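Local atomic coordinates of beta-lactamase domain protein (Burkholderia ambifaria, PDB entry 5I0P), a protein that binds two zinc ions in a metallo-beta-lactamase fold and is probably a metal-dependent hydrolase, its substrate not established. Residues R41-F46 and S75-T80; D58-Q63 and P94-L99; R126-L131 and R190-G195. All coordinates share one frame; numbering follows the deposited sequence. Where two conformers were deposited one is given.

Contact 1: R41-F46 and S75-T80; sequences RMPLPF and SEAIRT
M42 and I78 cross obliquely where the end of strand 37-43 passes the first turn of helix 76-88, and their side chains carry most of this apolar contact. I78 straddles M42 with both branches. CD1, at the tip of the longer branch, lies 3.7 Å from M42 CB, while the CG2 methyl packs 3.8 Å from M42 SD. A bend at chi2 (-64°) turns SD and CE of the methionine onto the CG2 side of I78, and the CE methyl ends near the I78 carbonyl oxygen. The isoleucine places CG1 anti to its own carbonyl carbon (chi1 -66°), which carries CD1 across to the strand; there it meets the backbone P43 O at 3.3 Å and L44 CD2 at 3.9 Å. L44 starts out pointing from the helix, and just its CD2 branch comes back to I78. At the margin P43 CG touches A77 CB at 4.2 Å. No hydrogen bond joins the segments. The helix start is fixed by S75, the N-cap, whose OG accepts from I78 N at 3.2 Å, so I78 is tied at its backbone while its side chain packs on the strand. L44 also approaches the zinc ligands D106 and H277. This is a helix packed against a sheet, strand 41-43 and helix 76-80 running at 152°, roughly antiparallel, as in the alpha-beta/beta-alpha sandwich of metallo-beta-lactamases.

Contact 2: D58-Q63 and P94-L99; sequences DEIDGQ and PVLRVL
D58 OD2 is gripped by two donors, R97 NH2 in a salt bridge of 2.9 Å and the hydroxyl of T67. The guanidinium approaches on the syn lone pair of OD2, with an N-H...O angle of 146°, and the carboxylate and guanidinium planes are turned 25° apart. R97 CG sits between its backbone N and carbonyl carbon (chi1 60°), and from there the extended chain reaches across to D58 at about a right angle. T67 OG1 also takes R97 NE, and K199 O a further bond from NH2, fixing the rotation of the guanidinium. D58 OD1 accepts from E59 N at 2.7 Å, above the carboxylate plane, and from G201 N. I60 CD1 lies over one face of the guanidinium, offset toward its rim and 3.7 Å from R97 NE. I60 and L96 run past each other in opposite directions, CD1 touching CB. The L96 CD1 methyl lies 3.5 Å from Q63 O, and Q63 meets P94 tip to tip, NE2 to CG at 3.6 Å. A type I' turn, I60 to Q63, closes the hairpin of strands 50-60 and 63-69; across 63-69 the side chains of 58-60 and 95-99 meet on one face of the mixed metallo-beta-lactamase sheet.

Contact 3: R126-L131 and R190-G195; sequences RLWMTL and RRLREG
R126 touches R190 where strand 126-130 pairs in parallel with the edge strand 190-192 of a metallo-beta-lactamase sheet; its CG, anti to the backbone N (chi1 172°), lies 3.8 Å from R190 CB. L127 O accepts from R190 N at 2.8 Å. W128 lies alongside R190, which in the conformer described, one of two, runs over one face of the indole. R190 CG stands 3.7 Å from the centre of the six-membered ring, 6° off its normal, a CH-pi contact. Farther out the R190 guanidinium lies over CZ2 and CH2, offset toward its own rim and tilted 26° from the indole plane. The edge of the ring, at CE3, meets L192 CD2. M129 continues the ladder, its N bonding to R190 O and its O to L192 N (2.8 Å), while its side chain, on the sheet face that also bears R191, packs against F108 and C103 near the zinc-binding loop. T130 is the N-cap of helix 131-141; its OG1 bonds to E216 O and only weakly to E133 N, and its CG2 methyl rests 3.4 Å from L192 O. L131, the first residue of that helix, puts CD1 over the centre of the R191 guanidinium, whose opposite face is covered by R193 CD. One water ties L131 to R191 and L192: it accepts from L131 N at 2.9 Å and from R191 NE, and donates to L192 O at 2.6 Å.

All three contacts reach the same seven-stranded mixed sheet. Contact 1 covers it with a helix near one edge, contact 2 spans its middle, and contact 3 forms the opposite edge. Contacts 2 and 3 touch, their centres about 15 Å apart: strands 95-99 and 126-130 are neighbours, V98 O lies 2.6 Å from W128 N, and R97 makes a cation-pi contact with W128. Contact 1 lies apart, its nearest atoms about 11 Å from contact 2 and about 15 Å from contact 3. Its L44 side chain is about 6 Å from a bound zinc ion, that of M129 in contact 3 about 10 Å, whereas contact 2 lies away from the zinc sites.

Contact 1: R41-F46 and S75-T80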
loop_
_atom_site.group_PDB
_atom_site.type_symbol
_atom_site.label_atom_id
_atom_site.label_comp_id
_atom_site.label_asym_id
_atom_site.label_seq_id
_atom_site.Cartn_x
_atom_site.Cartn_y
_atom_site.Cartn_z
ATOM N N ARG A 41 -15.778 1.235 -1.706
ATOM C CA ARG A 41 -14.864 1.658 -2.764
ATOM C C ARG A 41 -14.949 3.162 -2.937
ATOM O O ARG A 41 -16.037 3.708 -3.112
ATOM C CB ARG A 41 -15.149 0.953 -4.098
ATOM C CG ARG A 41 -14.319 1.510 -5.242
ATOM C CD ARG A 41 -14.581 0.770 -6.567
ATOM N NE ARG A 41 -13.809 -0.443 -6.490
ATOM C CZ ARG A 41 -12.925 -0.873 -7.373
ATOM N NH1 ARG A 41 -12.677 -0.220 -8.498
ATOM N NH2 ARG A 41 -12.288 -1.995 -7.099
ATOM N N MET A 42 -13.806 3.831 -2.864
ATOM C CA MET A 42 -13.772 5.276 -2.966
ATOM C C MET A 42 -13.122 5.734 -4.279
ATOM O O MET A 42 -12.141 5.139 -4.740
ATOM C CB MET A 42 -13.007 5.883 -1.785
ATOM C CG MET A 42 -13.749 5.744 -0.408
ATOM S SD MET A 42 -15.324 6.684 -0.391
ATOM C CE MET A 42 -15.582 6.568 1.407
ATOM N N PRO A 43 -13.651 6.776 -4.907
ATOM C CA PRO A 43 -13.004 7.311 -6.113
ATOM C C PRO A 43 -11.717 8.042 -5.778
ATOM O O PRO A 43 -11.605 8.696 -4.739
ATOM C CB PRO A 43 -14.042 8.289 -6.658
ATOM C CG PRO A 43 -14.740 8.781 -5.404
ATOM C CD PRO A 43 -14.850 7.545 -4.533
ATOM N N LEU A 44 -10.737 7.919 -6.663
ATOM C CA LEU A 44 -9.529 8.718 -6.577
ATOM C C LEU A 44 -9.372 9.465 -7.893
ATOM O O LEU A 44 -9.807 8.963 -8.926
ATOM C CB LEU A 44 -8.295 7.853 -6.287
ATOM C CG LEU A 44 -8.296 7.241 -4.880
ATOM C CD1 LEU A 44 -7.185 6.276 -4.725
ATOM C CD2 LEU A 44 -8.234 8.303 -3.749
ATOM N N PRO A 45 -8.825 10.701 -7.879
ATOM C CA PRO A 45 -8.707 11.493 -9.115
ATOM C C PRO A 45 -7.371 11.359 -9.832
ATOM O O PRO A 45 -6.866 12.350 -10.369
ATOM C CB PRO A 45 -8.899 12.922 -8.607
ATOM C CG PRO A 45 -8.205 12.857 -7.227
ATOM C CD PRO A 45 -8.456 11.482 -6.686
ATOM N N PHE A 46 -6.793 10.161 -9.847
ATOM C CA PHE A 46 -5.503 9.873 -10.459
ATOM C C PHE A 46 -5.712 8.738 -11.435
ATOM O O PHE A 46 -6.829 8.250 -11.597
ATOM C CB PHE A 46 -4.456 9.426 -9.434
ATOM C CG PHE A 46 -4.426 10.251 -8.206
ATOM C CD1 PHE A 46 -4.233 11.623 -8.275
ATOM C CD2 PHE A 46 -4.655 9.652 -6.974
ATOM C CE1 PHE A 46 -4.231 12.380 -7.123
ATOM C CE2 PHE A 46 -4.654 10.387 -5.817
ATOM C CZ PHE A 46 -4.443 11.754 -5.879
ATOM N N SER A 75 -10.715 14.474 0.247
ATOM C CA SER A 75 -11.386 15.088 -0.895
ATOM C C SER A 75 -12.888 15.245 -0.614
ATOM O O SER A 75 -13.482 14.504 0.191
ATOM C CB SER A 75 -11.155 14.252 -2.183
ATOM O OG SER A 75 -11.933 13.066 -2.208
ATOM N N GLU A 76 -13.514 16.203 -1.315
ATOM C CA GLU A 76 -14.950 16.414 -1.136
ATOM C C GLU A 76 -15.740 15.158 -1.477
ATOM O O GLU A 76 -16.670 14.777 -0.751
ATOM C CB GLU A 76 -15.432 17.580 -2.009
ATOM N N ALA A 77 -15.333 14.459 -2.528
ATOM C CA ALA A 77 -16.072 13.278 -2.956
ATOM C C ALA A 77 -16.004 12.191 -1.900
ATOM O O ALA A 77 -17.041 11.691 -1.447
ATOM C CB ALA A 77 -15.524 12.764 -4.300
ATOM N N ILE A 78 -14.800 11.889 -1.408
ATOM C CA ILE A 78 -14.681 10.798 -0.454
ATOM C C ILE A 78 -15.350 11.174 0.864
ATOM O O ILE A 78 -16.105 10.378 1.444
ATOM C CB ILE A 78 -13.201 10.409 -0.272
ATOM C CG1 ILE A 78 -12.668 9.817 -1.591
ATOM C CG2 ILE A 78 -13.009 9.468 0.911
ATOM C CD1 ILE A 78 -11.272 9.135 -1.524
ATOM N N ARG A 79 -15.118 12.401 1.339
ATOM C CA ARG A 79 -15.714 12.846 2.596
ATOM C C ARG A 79 -17.233 12.691 2.548
ATOM O O ARG A 79 -17.859 12.173 3.486
ATOM C CB ARG A 79 -15.312 14.303 2.831
ATOM C CG ARG A 79 -14.658 14.616 4.142
ATOM C CD ARG A 79 -13.498 15.613 4.021
ATOM N NE ARG A 79 -13.782 16.829 3.252
ATOM C CZ ARG A 79 -12.889 17.413 2.446
ATOM N NH1 ARG A 79 -11.675 16.861 2.275
ATOM N NH2 ARG A 79 -13.201 18.529 1.790
ATOM N N THR A 80 -17.831 13.124 1.426
ATOM C CA THR A 80 -19.267 13.035 1.221
ATOM C C THR A 80 -19.730 11.586 1.286
ATOM O O THR A 80 -20.788 11.290 1.865
ATOM C CB THR A 80 -19.643 13.646 -0.142
ATOM O OG1 THR A 80 -19.266 15.030 -0.196
ATOM C CG2 THR A 80 -21.175 13.548 -0.387
#

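Contact 2: D58-Q63 and P94-L99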
loop_
_atom_site.group_PDB
_atom_site.type_symbol
_atom_site.label_atom_id
_atom_site.label_comp_id
_atom_site.label_asym_id
_atom_site.label_seq_id
_atom_site.Cartn_x
_atom_site.Cartn_y
_atom_site.Cartn_z
ATOM N N ASP A 58 -17.361 -5.008 14.849
ATOM C CA ASP A 58 -16.446 -5.140 15.966
ATOM C C ASP A 58 -17.165 -4.825 17.281
ATOM O O ASP A 58 -18.316 -4.388 17.302
ATOM C CB ASP A 58 -15.219 -4.241 15.754
ATOM C CG ASP A 58 -14.022 -4.688 16.578
ATOM O OD1 ASP A 58 -14.145 -5.712 17.285
ATOM O OD2 ASP A 58 -12.974 -4.012 16.526
ATOM N N GLU A 59 -16.484 -5.108 18.388
ATOM C CA GLU A 59 -16.979 -4.769 19.718
ATOM C C GLU A 59 -15.772 -4.600 20.636
ATOM O O GLU A 59 -14.958 -5.519 20.751
ATOM C CB GLU A 59 -17.951 -5.850 20.244
ATOM C CG GLU A 59 -18.388 -5.621 21.678
ATOM C CD GLU A 59 -19.270 -6.712 22.192
ATOM O OE1 GLU A 59 -19.624 -6.650 23.381
ATOM O OE2 GLU A 59 -19.562 -7.664 21.441
ATOM N N ILE A 60 -15.645 -3.433 21.273
ATOM C CA ILE A 60 -14.505 -3.132 22.146
ATOM C C ILE A 60 -15.018 -2.658 23.502
ATOM O O ILE A 60 -15.704 -1.628 23.591
ATOM C CB ILE A 60 -13.565 -2.070 21.546
ATOM C CG1 ILE A 60 -13.003 -2.516 20.206
ATOM C CG2 ILE A 60 -12.413 -1.797 22.491
ATOM C CD1 ILE A 60 -12.158 -1.474 19.583
ATOM N N ASP A 61 -14.629 -3.366 24.559
ATOM C CA ASP A 61 -15.078 -3.043 25.911
ATOM C C ASP A 61 -16.599 -3.078 25.993
ATOM O O ASP A 61 -17.232 -2.183 26.569
ATOM C CB ASP A 61 -14.547 -1.684 26.368
ATOM C CG ASP A 61 -13.083 -1.716 26.635
ATOM O OD1 ASP A 61 -12.637 -2.713 27.246
ATOM O OD2 ASP A 61 -12.382 -0.768 26.210
ATOM N N GLY A 62 -17.184 -4.103 25.374
ATOM C CA GLY A 62 -18.613 -4.321 25.430
ATOM C C GLY A 62 -19.435 -3.451 24.513
ATOM O O GLY A 62 -20.658 -3.601 24.482
ATOM N N GLN A 63 -18.817 -2.523 23.801
ATOM C CA GLN A 63 -19.527 -1.663 22.875
ATOM C C GLN A 63 -19.363 -2.161 21.442
ATOM O O GLN A 63 -18.235 -2.277 20.945
ATOM C CB GLN A 63 -19.045 -0.230 22.988
ATOM C CG GLN A 63 -19.775 0.609 22.011
ATOM C CD GLN A 63 -19.451 2.047 22.172
ATOM O OE1 GLN A 63 -18.321 2.419 22.509
ATOM N NE2 GLN A 63 -20.457 2.887 21.965
ATOM N N PRO A 94 -21.279 3.166 16.354
ATOM C CA PRO A 94 -20.120 4.036 16.135
ATOM C C PRO A 94 -18.946 3.282 15.534
ATOM O O PRO A 94 -18.854 2.055 15.580
ATOM C CB PRO A 94 -19.787 4.537 17.543
ATOM C CG PRO A 94 -20.179 3.381 18.412
ATOM C CD PRO A 94 -21.424 2.788 17.778
ATOM N N VAL A 95 -18.047 4.061 14.937
ATOM C CA VAL A 95 -16.698 3.591 14.668
ATOM C C VAL A 95 -15.917 3.554 15.980
ATOM O O VAL A 95 -15.996 4.482 16.797
ATOM C CB VAL A 95 -16.034 4.496 13.622
ATOM C CG1 VAL A 95 -14.551 4.288 13.614
ATOM C CG2 VAL A 95 -16.624 4.221 12.257
ATOM N N LEU A 96 -15.196 2.451 16.208
ATOM C CA LEU A 96 -14.467 2.214 17.454
ATOM C C LEU A 96 -12.987 2.573 17.361
ATOM O O LEU A 96 -12.367 2.867 18.388
ATOM C CB LEU A 96 -14.615 0.745 17.891
ATOM C CG LEU A 96 -16.064 0.263 18.051
ATOM C CD1 LEU A 96 -16.180 -1.238 18.372
ATOM C CD2 LEU A 96 -16.738 1.096 19.125
ATOM N N ARG A 97 -12.412 2.561 16.167
ATOM C CA ARG A 97 -11.002 2.851 15.965
ATOM C C ARG A 97 -10.765 2.891 14.458
ATOM O O ARG A 97 -11.557 2.366 13.669
ATOM C CB ARG A 97 -10.090 1.809 16.645
ATOM C CG ARG A 97 -10.269 0.389 16.152
ATOM C CD ARG A 97 -9.336 -0.596 16.789
ATOM N NE ARG A 97 -9.922 -1.924 16.693
ATOM C CZ ARG A 97 -9.489 -2.997 17.342
ATOM N NH1 ARG A 97 -8.436 -2.894 18.149
ATOM N NH2 ARG A 97 -10.130 -4.161 17.222
ATOM N N VAL A 98 -9.687 3.549 14.068
ATOM C CA VAL A 98 -9.288 3.603 12.675
ATOM C C VAL A 98 -7.923 2.927 12.549
ATOM O O VAL A 98 -6.950 3.326 13.213
ATOM C CB VAL A 98 -9.254 5.041 12.149
ATOM C CG1 VAL A 98 -8.802 5.042 10.720
ATOM C CG2 VAL A 98 -10.634 5.680 12.296
ATOM N N LEU A 99 -7.860 1.902 11.707
ATOM C CA LEU A 99 -6.639 1.175 11.437
ATOM C C LEU A 99 -6.154 1.525 10.036
ATOM O O LEU A 99 -6.957 1.623 9.111
ATOM C CB LEU A 99 -6.906 -0.311 11.583
ATOM C CG LEU A 99 -5.726 -1.224 11.773
ATOM C CD1 LEU A 99 -6.145 -2.453 12.533
ATOM C CD2 LEU A 99 -5.175 -1.597 10.375
#

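Contact 3: R126-L131 and R190-G195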
loop_
_atom_site.group_PDB
_atom_site.type_symbol
_atom_site.label_atom_id
_atom_site.label_comp_id
_atom_site.label_asym_id
_atom_site.label_seq_id
_atom_site.Cartn_x
_atom_site.Cartn_y
_atom_site.Cartn_z
ATOM N N ARG A 126 -9.094 6.199 18.347
ATOM C CA ARG A 126 -7.648 6.120 18.224
ATOM C C ARG A 126 -7.220 5.549 16.858
ATOM O O ARG A 126 -7.836 4.635 16.312
ATOM C CB ARG A 126 -7.094 5.281 19.381
ATOM C CG ARG A 126 -5.611 4.969 19.226
ATOM C CD ARG A 126 -4.705 6.171 19.572
ATOM N NE ARG A 126 -4.771 6.515 20.983
ATOM C CZ ARG A 126 -5.470 7.531 21.494
ATOM N NH1 ARG A 126 -6.179 8.331 20.712
ATOM N NH2 ARG A 126 -5.471 7.740 22.811
ATOM N N LEU A 127 -6.170 6.112 16.303
ATOM C CA LEU A 127 -5.545 5.578 15.101
ATOM C C LEU A 127 -4.629 4.404 15.433
ATOM O O LEU A 127 -3.763 4.525 16.299
ATOM C CB LEU A 127 -4.733 6.684 14.423
ATOM C CG LEU A 127 -3.681 6.152 13.455
ATOM C CD1 LEU A 127 -4.385 5.612 12.230
ATOM C CD2 LEU A 127 -2.653 7.231 13.089
ATOM N N TRP A 128 -4.790 3.287 14.712
ATOM C CA TRP A 128 -3.906 2.122 14.809
ATOM C C TRP A 128 -3.034 2.025 13.550
ATOM O O TRP A 128 -3.552 1.961 12.428
ATOM C CB TRP A 128 -4.718 0.831 15.015
ATOM C CG TRP A 128 -5.462 0.778 16.366
ATOM C CD1 TRP A 128 -6.295 1.730 16.872
ATOM C CD2 TRP A 128 -5.452 -0.295 17.327
ATOM N NE1 TRP A 128 -6.780 1.340 18.096
ATOM C CE2 TRP A 128 -6.275 0.104 18.404
ATOM C CE3 TRP A 128 -4.812 -1.547 17.387
ATOM C CZ2 TRP A 128 -6.460 -0.694 19.554
ATOM C CZ3 TRP A 128 -4.998 -2.337 18.505
ATOM C CH2 TRP A 128 -5.812 -1.898 19.594
ATOM N N MET A 129 -1.713 1.979 13.734
ATOM C CA MET A 129 -0.767 2.049 12.619
ATOM C C MET A 129 0.591 1.518 13.082
ATOM O O MET A 129 0.893 1.480 14.284
ATOM C CB MET A 129 -0.645 3.488 12.117
ATOM C CG MET A 129 -0.169 3.709 10.718
ATOM S SD MET A 129 -0.496 5.440 10.316
ATOM C CE MET A 129 0.119 5.595 8.627
ATOM N N THR A 130 1.413 1.110 12.127
ATOM C CA THR A 130 2.772 0.746 12.496
ATOM C C THR A 130 3.595 2.006 12.732
ATOM O O THR A 130 3.285 3.087 12.214
ATOM C CB THR A 130 3.468 -0.109 11.433
ATOM O OG1 THR A 130 3.630 0.649 10.231
ATOM C CG2 THR A 130 2.720 -1.421 11.166
ATOM N N LEU A 131 4.637 1.850 13.551
ATOM C CA LEU A 131 5.510 2.967 13.896
ATOM C C LEU A 131 6.174 3.569 12.659
ATOM O O LEU A 131 6.276 4.796 12.541
ATOM C CB LEU A 131 6.564 2.507 14.896
ATOM C CG LEU A 131 7.493 3.600 15.447
ATOM C CD1 LEU A 131 7.876 3.299 16.908
ATOM C CD2 LEU A 131 8.773 3.806 14.607
ATOM N N ARG A 190 -1.971 4.121 18.382
ATOM C CA ARG A 190 -1.722 2.829 19.004
ATOM C C ARG A 190 -0.903 1.998 18.025
ATOM O O ARG A 190 -1.347 1.759 16.889
ATOM C CB ARG A 190 -3.044 2.141 19.344
ATOM C CG ARG A 190 -2.913 0.810 20.053
ATOM C CD ARG A 190 -3.566 0.904 21.409
ATOM N NE ARG A 190 -3.716 -0.393 22.064
ATOM C CZ ARG A 190 -4.731 -0.675 22.865
ATOM N NH1 ARG A 190 -5.655 0.245 23.083
ATOM N NH2 ARG A 190 -4.831 -1.870 23.415
ATOM N N ARG A 191 0.284 1.581 18.449
ATOM C CA ARG A 191 1.251 0.977 17.546
ATOM C C ARG A 191 0.905 -0.479 17.235
ATOM O O ARG A 191 0.619 -1.277 18.140
ATOM C CB ARG A 191 2.652 1.071 18.139
ATOM C CG ARG A 191 3.735 0.427 17.285
ATOM C CD ARG A 191 5.032 0.487 18.018
ATOM N NE ARG A 191 6.181 0.186 17.189
ATOM C CZ ARG A 191 7.400 0.105 17.685
ATOM N NH1 ARG A 191 7.537 0.275 18.990
ATOM N NH2 ARG A 191 8.457 -0.134 16.903
ATOM N N LEU A 192 0.884 -0.797 15.946
ATOM C CA LEU A 192 0.809 -2.160 15.432
ATOM C C LEU A 192 2.205 -2.659 15.104
ATOM O O LEU A 192 3.026 -1.919 14.551
ATOM C CB LEU A 192 -0.025 -2.218 14.157
ATOM C CG LEU A 192 -1.490 -1.813 14.231
ATOM C CD1 LEU A 192 -2.020 -1.570 12.784
ATOM C CD2 LEU A 192 -2.306 -2.872 14.985
ATOM N N ARG A 193 2.471 -3.918 15.429
ATOM C CA ARG A 193 3.762 -4.517 15.131
ATOM C C ARG A 193 3.608 -5.896 14.508
ATOM O O ARG A 193 2.620 -6.606 14.719
ATOM C CB ARG A 193 4.648 -4.631 16.378
ATOM C CG ARG A 193 5.102 -3.315 16.957
ATOM C CD ARG A 193 6.057 -3.490 18.159
ATOM N NE ARG A 193 7.277 -4.214 17.809
ATOM C CZ ARG A 193 7.607 -5.393 18.322
ATOM N NH1 ARG A 193 6.813 -5.981 19.207
ATOM N NH2 ARG A 193 8.734 -5.986 17.946
ATOM N N GLU A 194 4.660 -6.280 13.795
ATOM C CA GLU A 194 4.752 -7.599 13.195
ATOM C C GLU A 194 4.380 -8.698 14.177
ATOM O O GLU A 194 4.962 -8.812 15.257
ATOM C CB GLU A 194 6.184 -7.825 12.688
ATOM C CG GLU A 194 6.452 -9.282 12.384
ATOM C CD GLU A 194 5.616 -9.765 11.223
ATOM O OE1 GLU A 194 5.275 -8.918 10.366
ATOM O OE2 GLU A 194 5.278 -10.973 11.182
ATOM N N GLY A 195 3.467 -9.552 13.771
ATOM C CA GLY A 195 3.059 -10.668 14.594
ATOM C C GLY A 195 1.997 -10.359 15.628
ATOM O O GLY A 195 1.589 -11.264 16.353
HETATM O O HOH W 1 5.408 -0.821 14.506
#